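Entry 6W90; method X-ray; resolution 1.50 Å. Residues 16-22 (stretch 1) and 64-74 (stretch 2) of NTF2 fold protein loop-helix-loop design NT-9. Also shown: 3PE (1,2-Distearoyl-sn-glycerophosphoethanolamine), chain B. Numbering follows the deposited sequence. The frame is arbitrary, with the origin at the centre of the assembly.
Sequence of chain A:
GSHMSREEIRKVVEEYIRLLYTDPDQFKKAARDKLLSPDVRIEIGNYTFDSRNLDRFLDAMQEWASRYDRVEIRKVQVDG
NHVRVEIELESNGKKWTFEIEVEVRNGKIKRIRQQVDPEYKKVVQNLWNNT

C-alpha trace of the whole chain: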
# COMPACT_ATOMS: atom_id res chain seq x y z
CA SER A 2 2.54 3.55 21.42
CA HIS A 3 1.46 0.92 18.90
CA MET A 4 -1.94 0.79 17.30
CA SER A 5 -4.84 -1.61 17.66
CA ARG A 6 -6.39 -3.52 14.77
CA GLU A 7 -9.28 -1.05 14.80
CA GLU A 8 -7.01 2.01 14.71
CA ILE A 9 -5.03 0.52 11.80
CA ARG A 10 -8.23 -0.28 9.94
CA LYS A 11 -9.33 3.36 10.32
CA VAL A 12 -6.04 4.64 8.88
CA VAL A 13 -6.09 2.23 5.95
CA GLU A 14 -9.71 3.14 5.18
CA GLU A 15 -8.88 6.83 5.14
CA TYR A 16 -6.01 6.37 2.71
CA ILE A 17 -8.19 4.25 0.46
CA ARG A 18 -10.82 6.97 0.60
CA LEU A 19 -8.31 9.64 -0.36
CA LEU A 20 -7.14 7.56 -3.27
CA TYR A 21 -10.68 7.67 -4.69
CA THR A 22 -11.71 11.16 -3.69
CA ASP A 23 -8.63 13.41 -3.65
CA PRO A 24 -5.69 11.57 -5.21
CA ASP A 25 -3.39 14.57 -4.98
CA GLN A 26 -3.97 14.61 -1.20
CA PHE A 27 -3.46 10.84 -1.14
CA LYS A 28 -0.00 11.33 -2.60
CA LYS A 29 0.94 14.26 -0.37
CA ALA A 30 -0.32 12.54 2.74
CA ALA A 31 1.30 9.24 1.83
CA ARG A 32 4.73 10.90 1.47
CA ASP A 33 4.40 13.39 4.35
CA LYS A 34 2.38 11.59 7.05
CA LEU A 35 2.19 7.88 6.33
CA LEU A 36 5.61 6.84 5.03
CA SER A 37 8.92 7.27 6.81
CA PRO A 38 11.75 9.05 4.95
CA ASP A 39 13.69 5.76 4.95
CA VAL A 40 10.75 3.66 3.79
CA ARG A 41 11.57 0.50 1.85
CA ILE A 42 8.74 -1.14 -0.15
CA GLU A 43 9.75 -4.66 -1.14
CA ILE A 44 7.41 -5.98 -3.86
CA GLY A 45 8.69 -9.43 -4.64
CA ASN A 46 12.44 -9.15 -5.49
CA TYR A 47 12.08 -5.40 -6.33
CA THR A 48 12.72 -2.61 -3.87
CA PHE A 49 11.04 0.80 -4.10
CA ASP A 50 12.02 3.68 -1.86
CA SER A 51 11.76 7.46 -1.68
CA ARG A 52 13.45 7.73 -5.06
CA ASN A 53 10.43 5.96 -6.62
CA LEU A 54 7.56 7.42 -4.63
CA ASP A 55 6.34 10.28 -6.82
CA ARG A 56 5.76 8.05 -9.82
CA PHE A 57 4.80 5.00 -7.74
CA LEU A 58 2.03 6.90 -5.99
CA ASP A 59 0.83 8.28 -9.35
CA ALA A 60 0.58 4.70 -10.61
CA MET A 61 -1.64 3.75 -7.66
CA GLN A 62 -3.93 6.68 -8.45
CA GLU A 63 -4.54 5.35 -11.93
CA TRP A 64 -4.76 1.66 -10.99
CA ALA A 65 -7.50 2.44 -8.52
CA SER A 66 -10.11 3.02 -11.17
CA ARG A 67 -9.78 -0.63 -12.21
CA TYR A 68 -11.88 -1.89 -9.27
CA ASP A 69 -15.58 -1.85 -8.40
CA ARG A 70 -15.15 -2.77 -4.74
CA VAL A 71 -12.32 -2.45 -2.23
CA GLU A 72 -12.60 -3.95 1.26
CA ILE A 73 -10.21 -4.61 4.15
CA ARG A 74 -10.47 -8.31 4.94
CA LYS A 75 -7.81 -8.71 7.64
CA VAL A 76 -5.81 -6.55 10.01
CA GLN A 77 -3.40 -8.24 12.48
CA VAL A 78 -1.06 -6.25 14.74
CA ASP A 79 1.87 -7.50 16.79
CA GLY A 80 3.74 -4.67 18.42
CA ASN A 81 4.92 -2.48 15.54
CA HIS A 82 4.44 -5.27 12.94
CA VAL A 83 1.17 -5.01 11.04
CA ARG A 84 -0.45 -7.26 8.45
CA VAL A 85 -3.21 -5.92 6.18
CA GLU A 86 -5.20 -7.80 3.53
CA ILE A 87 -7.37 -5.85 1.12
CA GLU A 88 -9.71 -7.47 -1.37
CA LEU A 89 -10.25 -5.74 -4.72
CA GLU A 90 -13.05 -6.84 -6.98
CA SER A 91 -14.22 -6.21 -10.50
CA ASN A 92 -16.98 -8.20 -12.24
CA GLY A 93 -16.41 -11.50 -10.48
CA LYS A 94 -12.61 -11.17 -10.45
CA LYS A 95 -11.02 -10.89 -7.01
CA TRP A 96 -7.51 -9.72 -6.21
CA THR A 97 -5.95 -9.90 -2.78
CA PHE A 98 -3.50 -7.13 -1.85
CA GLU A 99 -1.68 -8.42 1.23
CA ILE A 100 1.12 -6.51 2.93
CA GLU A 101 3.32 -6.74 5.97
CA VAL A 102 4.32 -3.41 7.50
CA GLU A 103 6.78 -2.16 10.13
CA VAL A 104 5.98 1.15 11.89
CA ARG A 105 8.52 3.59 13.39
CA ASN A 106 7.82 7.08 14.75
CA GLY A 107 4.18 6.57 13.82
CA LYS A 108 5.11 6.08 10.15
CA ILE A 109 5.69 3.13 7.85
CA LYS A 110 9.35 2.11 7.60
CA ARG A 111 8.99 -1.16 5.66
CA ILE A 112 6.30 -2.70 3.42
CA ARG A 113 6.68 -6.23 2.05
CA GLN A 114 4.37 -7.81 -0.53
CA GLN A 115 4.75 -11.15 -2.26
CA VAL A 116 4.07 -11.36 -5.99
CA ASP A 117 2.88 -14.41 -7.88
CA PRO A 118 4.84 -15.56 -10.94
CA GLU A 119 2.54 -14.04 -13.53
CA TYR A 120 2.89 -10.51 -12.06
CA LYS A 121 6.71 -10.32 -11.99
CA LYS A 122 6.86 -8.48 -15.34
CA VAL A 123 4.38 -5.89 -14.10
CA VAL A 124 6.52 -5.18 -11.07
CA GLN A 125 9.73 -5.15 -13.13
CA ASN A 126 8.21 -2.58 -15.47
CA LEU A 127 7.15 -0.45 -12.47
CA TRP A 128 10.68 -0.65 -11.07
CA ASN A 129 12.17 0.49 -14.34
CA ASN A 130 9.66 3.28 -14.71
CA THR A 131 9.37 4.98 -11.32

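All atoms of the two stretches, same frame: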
# COMPACT_ATOMS: atom_id res chain seq x y z
N TYR A 16 -6.88 6.24 3.87
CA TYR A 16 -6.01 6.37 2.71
C TYR A 16 -6.68 5.82 1.47
O TYR A 16 -6.53 6.38 0.37
CB TYR A 16 -4.65 5.70 2.99
CG TYR A 16 -3.75 6.65 3.72
CD1 TYR A 16 -2.96 7.56 3.05
CD2 TYR A 16 -3.72 6.68 5.10
CE1 TYR A 16 -2.16 8.47 3.73
CE2 TYR A 16 -2.92 7.59 5.78
CZ TYR A 16 -2.15 8.48 5.09
OH TYR A 16 -1.38 9.39 5.78
N ILE A 17 -7.42 4.72 1.61
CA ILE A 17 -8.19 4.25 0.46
C ILE A 17 -9.18 5.31 0.01
O ILE A 17 -9.35 5.56 -1.19
CB ILE A 17 -8.90 2.93 0.77
CG1 ILE A 17 -7.87 1.84 1.02
CG2 ILE A 17 -9.87 2.63 -0.39
CD1 ILE A 17 -8.52 0.64 1.62
N ARG A 18 -9.84 5.96 0.96
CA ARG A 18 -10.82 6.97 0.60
C ARG A 18 -10.17 8.12 -0.14
O ARG A 18 -10.70 8.62 -1.13
CB ARG A 18 -11.53 7.51 1.83
CG ARG A 18 -12.65 8.49 1.46
CD ARG A 18 -13.42 8.96 2.73
NE ARG A 18 -12.65 10.03 3.34
CZ ARG A 18 -12.72 11.30 2.95
NH1 ARG A 18 -13.60 11.66 2.01
NH2 ARG A 18 -11.93 12.21 3.50
N LEU A 19 -9.00 8.55 0.32
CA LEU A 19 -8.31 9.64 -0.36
C LEU A 19 -7.94 9.26 -1.78
O LEU A 19 -7.97 10.09 -2.69
CB LEU A 19 -7.04 10.01 0.40
CG LEU A 19 -7.34 10.73 1.70
CD1 LEU A 19 -5.99 10.97 2.42
CD2 LEU A 19 -8.07 12.04 1.54
N LEU A 20 -7.51 8.03 -1.95
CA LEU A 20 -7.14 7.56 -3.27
C LEU A 20 -8.28 7.75 -4.26
O LEU A 20 -8.05 8.14 -5.41
CB LEU A 20 -6.71 6.10 -3.16
CG LEU A 20 -6.15 5.44 -4.41
CD1 LEU A 20 -4.89 6.09 -4.82
CD2 LEU A 20 -5.96 3.96 -4.09
N TYR A 21 -9.52 7.56 -3.81
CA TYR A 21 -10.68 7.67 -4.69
C TYR A 21 -11.22 9.08 -4.77
O TYR A 21 -11.79 9.46 -5.80
CB TYR A 21 -11.78 6.68 -4.23
CG TYR A 21 -11.42 5.32 -4.70
CD1 TYR A 21 -11.54 4.98 -6.05
CD2 TYR A 21 -10.96 4.36 -3.83
CE1 TYR A 21 -11.18 3.75 -6.48
CE2 TYR A 21 -10.57 3.15 -4.27
CZ TYR A 21 -10.70 2.85 -5.61
OH TYR A 21 -10.33 1.61 -6.06
N THR A 22 -11.04 9.87 -3.74
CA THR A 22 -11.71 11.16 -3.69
C THR A 22 -10.80 12.34 -3.94
O THR A 22 -11.26 13.36 -4.44
CB THR A 22 -12.38 11.40 -2.33
OG1 THR A 22 -11.36 11.53 -1.34
CG2 THR A 22 -13.32 10.30 -2.00
N TRP A 64 -4.31 3.04 -11.15
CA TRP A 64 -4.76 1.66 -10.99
C TRP A 64 -6.05 1.56 -10.19
O TRP A 64 -6.79 0.58 -10.32
CB TRP A 64 -3.70 0.83 -10.26
CG TRP A 64 -2.58 0.35 -11.13
CD1 TRP A 64 -2.63 0.10 -12.47
CD2 TRP A 64 -1.24 0.04 -10.72
NE1 TRP A 64 -1.41 -0.34 -12.92
CE2 TRP A 64 -0.54 -0.39 -11.86
CE3 TRP A 64 -0.57 0.09 -9.49
CZ2 TRP A 64 0.80 -0.77 -11.82
CZ3 TRP A 64 0.76 -0.29 -9.45
CH2 TRP A 64 1.43 -0.71 -10.61
N ALA A 65 -6.34 2.55 -9.38
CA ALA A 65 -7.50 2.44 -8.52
C ALA A 65 -8.80 2.41 -9.31
O ALA A 65 -9.80 1.87 -8.83
CB ALA A 65 -7.50 3.59 -7.53
N SER A 66 -8.83 3.00 -10.49
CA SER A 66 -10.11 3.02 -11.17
C SER A 66 -10.44 1.65 -11.75
O SER A 66 -11.57 1.45 -12.22
CB SER A 66 -10.14 4.11 -12.24
OG SER A 66 -8.96 4.13 -12.99
N ARG A 67 -9.51 0.69 -11.68
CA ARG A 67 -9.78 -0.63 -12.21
C ARG A 67 -10.81 -1.42 -11.41
O ARG A 67 -11.30 -2.41 -11.91
CB ARG A 67 -8.53 -1.50 -12.25
CG ARG A 67 -7.45 -0.94 -13.13
CD ARG A 67 -6.22 -1.85 -13.13
NE ARG A 67 -5.23 -1.43 -14.12
CZ ARG A 67 -4.12 -2.10 -14.41
NH1 ARG A 67 -3.84 -3.24 -13.80
NH2 ARG A 67 -3.29 -1.63 -15.33
N TYR A 68 -11.10 -1.04 -10.16
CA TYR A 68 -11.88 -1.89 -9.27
C TYR A 68 -13.24 -1.32 -8.90
O TYR A 68 -13.36 -0.12 -8.66
CB TYR A 68 -11.12 -2.16 -7.97
CG TYR A 68 -9.76 -2.62 -8.27
CD1 TYR A 68 -9.54 -3.89 -8.77
CD2 TYR A 68 -8.68 -1.77 -8.13
CE1 TYR A 68 -8.26 -4.30 -9.09
CE2 TYR A 68 -7.42 -2.17 -8.42
CZ TYR A 68 -7.20 -3.42 -8.91
OH TYR A 68 -5.90 -3.79 -9.22
N ASP A 69 -14.23 -2.21 -8.80
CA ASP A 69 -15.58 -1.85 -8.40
C ASP A 69 -15.75 -1.77 -6.89
O ASP A 69 -16.65 -1.07 -6.40
CB ASP A 69 -16.58 -2.91 -8.85
CG ASP A 69 -16.97 -2.78 -10.26
OD1 ASP A 69 -17.33 -1.66 -10.64
OD2 ASP A 69 -16.92 -3.81 -10.95
N ARG A 70 -15.00 -2.59 -6.16
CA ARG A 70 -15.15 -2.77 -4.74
C ARG A 70 -13.79 -2.96 -4.12
O ARG A 70 -12.96 -3.70 -4.65
CB ARG A 70 -15.95 -4.01 -4.41
CG ARG A 70 -17.06 -3.87 -3.54
CD ARG A 70 -17.76 -5.20 -3.52
NE ARG A 70 -18.27 -5.40 -2.19
CZ ARG A 70 -19.52 -5.17 -1.83
NH1 ARG A 70 -20.42 -4.76 -2.72
NH2 ARG A 70 -19.87 -5.36 -0.57
N VAL A 71 -13.57 -2.34 -2.97
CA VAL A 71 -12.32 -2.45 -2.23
C VAL A 71 -12.73 -2.62 -0.77
O VAL A 71 -13.50 -1.81 -0.25
CB VAL A 71 -11.42 -1.21 -2.44
CG1 VAL A 71 -10.23 -1.35 -1.57
CG2 VAL A 71 -11.08 -1.07 -3.87
N GLU A 72 -12.24 -3.68 -0.12
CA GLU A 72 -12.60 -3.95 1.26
C GLU A 72 -11.40 -4.50 2.02
O GLU A 72 -10.71 -5.38 1.51
CB GLU A 72 -13.73 -4.99 1.38
CG GLU A 72 -14.95 -4.77 0.52
CD GLU A 72 -15.97 -5.89 0.71
OE1 GLU A 72 -16.15 -6.33 1.87
OE2 GLU A 72 -16.56 -6.33 -0.30
N ILE A 73 -11.22 -4.05 3.26
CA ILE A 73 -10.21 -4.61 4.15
C ILE A 73 -10.75 -5.91 4.71
O ILE A 73 -11.79 -5.92 5.38
CB ILE A 73 -9.87 -3.64 5.28
CG1 ILE A 73 -9.33 -2.33 4.73
CG2 ILE A 73 -8.87 -4.30 6.18
CD1 ILE A 73 -9.16 -1.28 5.80
N ARG A 74 -10.03 -7.00 4.48
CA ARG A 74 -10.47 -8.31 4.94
C ARG A 74 -9.76 -8.80 6.19
O ARG A 74 -10.29 -9.71 6.85
CB ARG A 74 -10.25 -9.38 3.86
CG ARG A 74 -11.17 -9.29 2.64
CD ARG A 74 -12.65 -9.51 2.92
NE ARG A 74 -12.90 -10.81 3.54
CZ ARG A 74 -13.13 -11.94 2.87
NH1 ARG A 74 -13.17 -11.95 1.54
NH2 ARG A 74 -13.32 -13.07 3.54
P 3PE B . -3.82 -11.65 -6.75
N 3PE B . -0.39 -13.30 -4.58
O11 3PE B . -3.44 -10.06 -6.56
O12 3PE B . -5.12 -11.94 -6.06
O13 3PE B . -2.67 -12.55 -5.96
O14 3PE B . -3.81 -12.09 -8.21
C11 3PE B . -2.68 -12.59 -4.55
C12 3PE B . -1.70 -13.65 -4.06
C1 3PE B . -2.28 -9.60 -7.20
C2 3PE B . -2.16 -8.07 -7.11
C3 3PE B . -2.56 -7.70 -5.68
O31 3PE B . -2.18 -6.39 -5.36
O32 3PE B . -3.71 -5.69 -6.84
C31 3PE B . -2.84 -5.40 -6.09
C32 3PE B . -2.42 -3.95 -5.93
C33 3PE B . -3.45 -2.95 -6.45
C34 3PE B . -3.36 -1.73 -5.53
C35 3PE B . -4.00 -0.49 -6.14
C36 3PE B . -5.23 -0.11 -5.31
C37 3PE B . -4.84 0.62 -4.01
C38 3PE B . -4.50 -0.34 -2.86
C39 3PE B . -4.89 0.24 -1.49
C3A 3PE B . -4.01 1.44 -1.10
C3B 3PE B . -4.15 1.78 0.39
C3C 3PE B . -2.94 1.28 1.17
C3D 3PE B . -2.88 1.87 2.58
C3E 3PE B . -1.78 1.17 3.37
C3F 3PE B . -1.97 1.38 4.88
C3G 3PE B . -0.90 0.61 5.68
C3H 3PE B . -1.36 0.22 7.09
C3I 3PE B . -1.29 1.38 8.09
O21 3PE B . -0.84 -7.70 -7.38
O22 3PE B . -1.37 -6.45 -9.20
C21 3PE B . -0.51 -6.92 -8.51
C22 3PE B . 0.98 -6.70 -8.84
C23 3PE B . 1.43 -5.25 -8.64
C24 3PE B . 1.59 -4.87 -7.16
C25 3PE B . 1.89 -3.37 -6.98
C26 3PE B . 1.51 -3.00 -5.54
C27 3PE B . 1.58 -1.50 -5.26
C28 3PE B . 1.09 -1.18 -3.84
C29 3PE B . 2.14 -1.36 -2.72
C2A 3PE B . 1.67 -0.74 -1.40
C2B 3PE B . 2.28 0.64 -1.11
C2C 3PE B . 1.47 1.39 -0.05
C2D 3PE B . 1.58 2.89 -0.33
C2E 3PE B . 0.98 3.74 0.78
C2F 3PE B . -0.52 3.91 0.58

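A helix that packs against a strand usually does so with one of its faces, and the residues on that face recur every three or four positions. The segment 16-22 of this NTF2-fold design is a compact example. Its helix runs nearly antiparallel to strand 70-74, at 169°, with the axes 10.7 Å apart at their closest, a spacing that leaves room for side chains between the two backbones. Three residues, Ile 17, Leu 20 and Tyr 21, make all the contacts, and 302 Å² of surface is buried, both sides summed.

Tyr 16, though buried, lies out of reach of the second stretch. Ile 17 is the first to touch it. Its CA-to-CB bond points toward the strand, and chi1 m with chi2 t extends the chain so that Ile 17 CD1 lies 4.1 Å from Val 71 CG1 and 4.4 Å from Ile 73 CG1. The CA-to-CB bond of Val 71 points toward the helix and that of Glu 72 away, the alternation expected of a strand; that of Ile 73 points sideways, but its end comes nearer. Branched aliphatic side chains suit this layer, since they fill space without needing polar partners. Ile 17 also meets the bound lipid, its CG1 3.8 Å from 3PE C3B.

Arg 18 and Leu 19 fall on other sides of the helix, and the backbone bond from Leu 20 N to Tyr 16 O (3.0 Å) carries the turn onward. Leu 20 points toward the second stretch, where its CD2 rests 3.8 Å from Ala 65 CB. Leu 20 CD2 is also 3.5 Å from 3PE C37, so one apolar residue serves both protein and acyl chain. Ala 65 is buried, and its small side chain allows close packing by both Leu 20 and Tyr 21.

Tyr 21 contributes most on the helix side, with 79 Å² covered. Its CA-to-CB bond points sideways, but the ring, at chi1 m, carries the hydroxyl to the other stretch. There Tyr 21 OH donates a hydrogen bond to Ala 65 O, 2.8 Å away, with the acceptor near the plane of the ring at its edge. Within its own stretch Ala 65 O receives only a weak bond, from Tyr 68 N at 3.5 Å. The ring adds apolar contacts: Tyr 21 CZ lies 3.8 Å from Ala 65 CB, and Tyr 21 CE2 4.3 Å from Val 71 CG2. Tyrosine thus combines a hydrophobic surface with a polar tip.

Thr 22, beyond reach, turns back to its own helix, its OG1 donating to Arg 18 O at 3.0 Å.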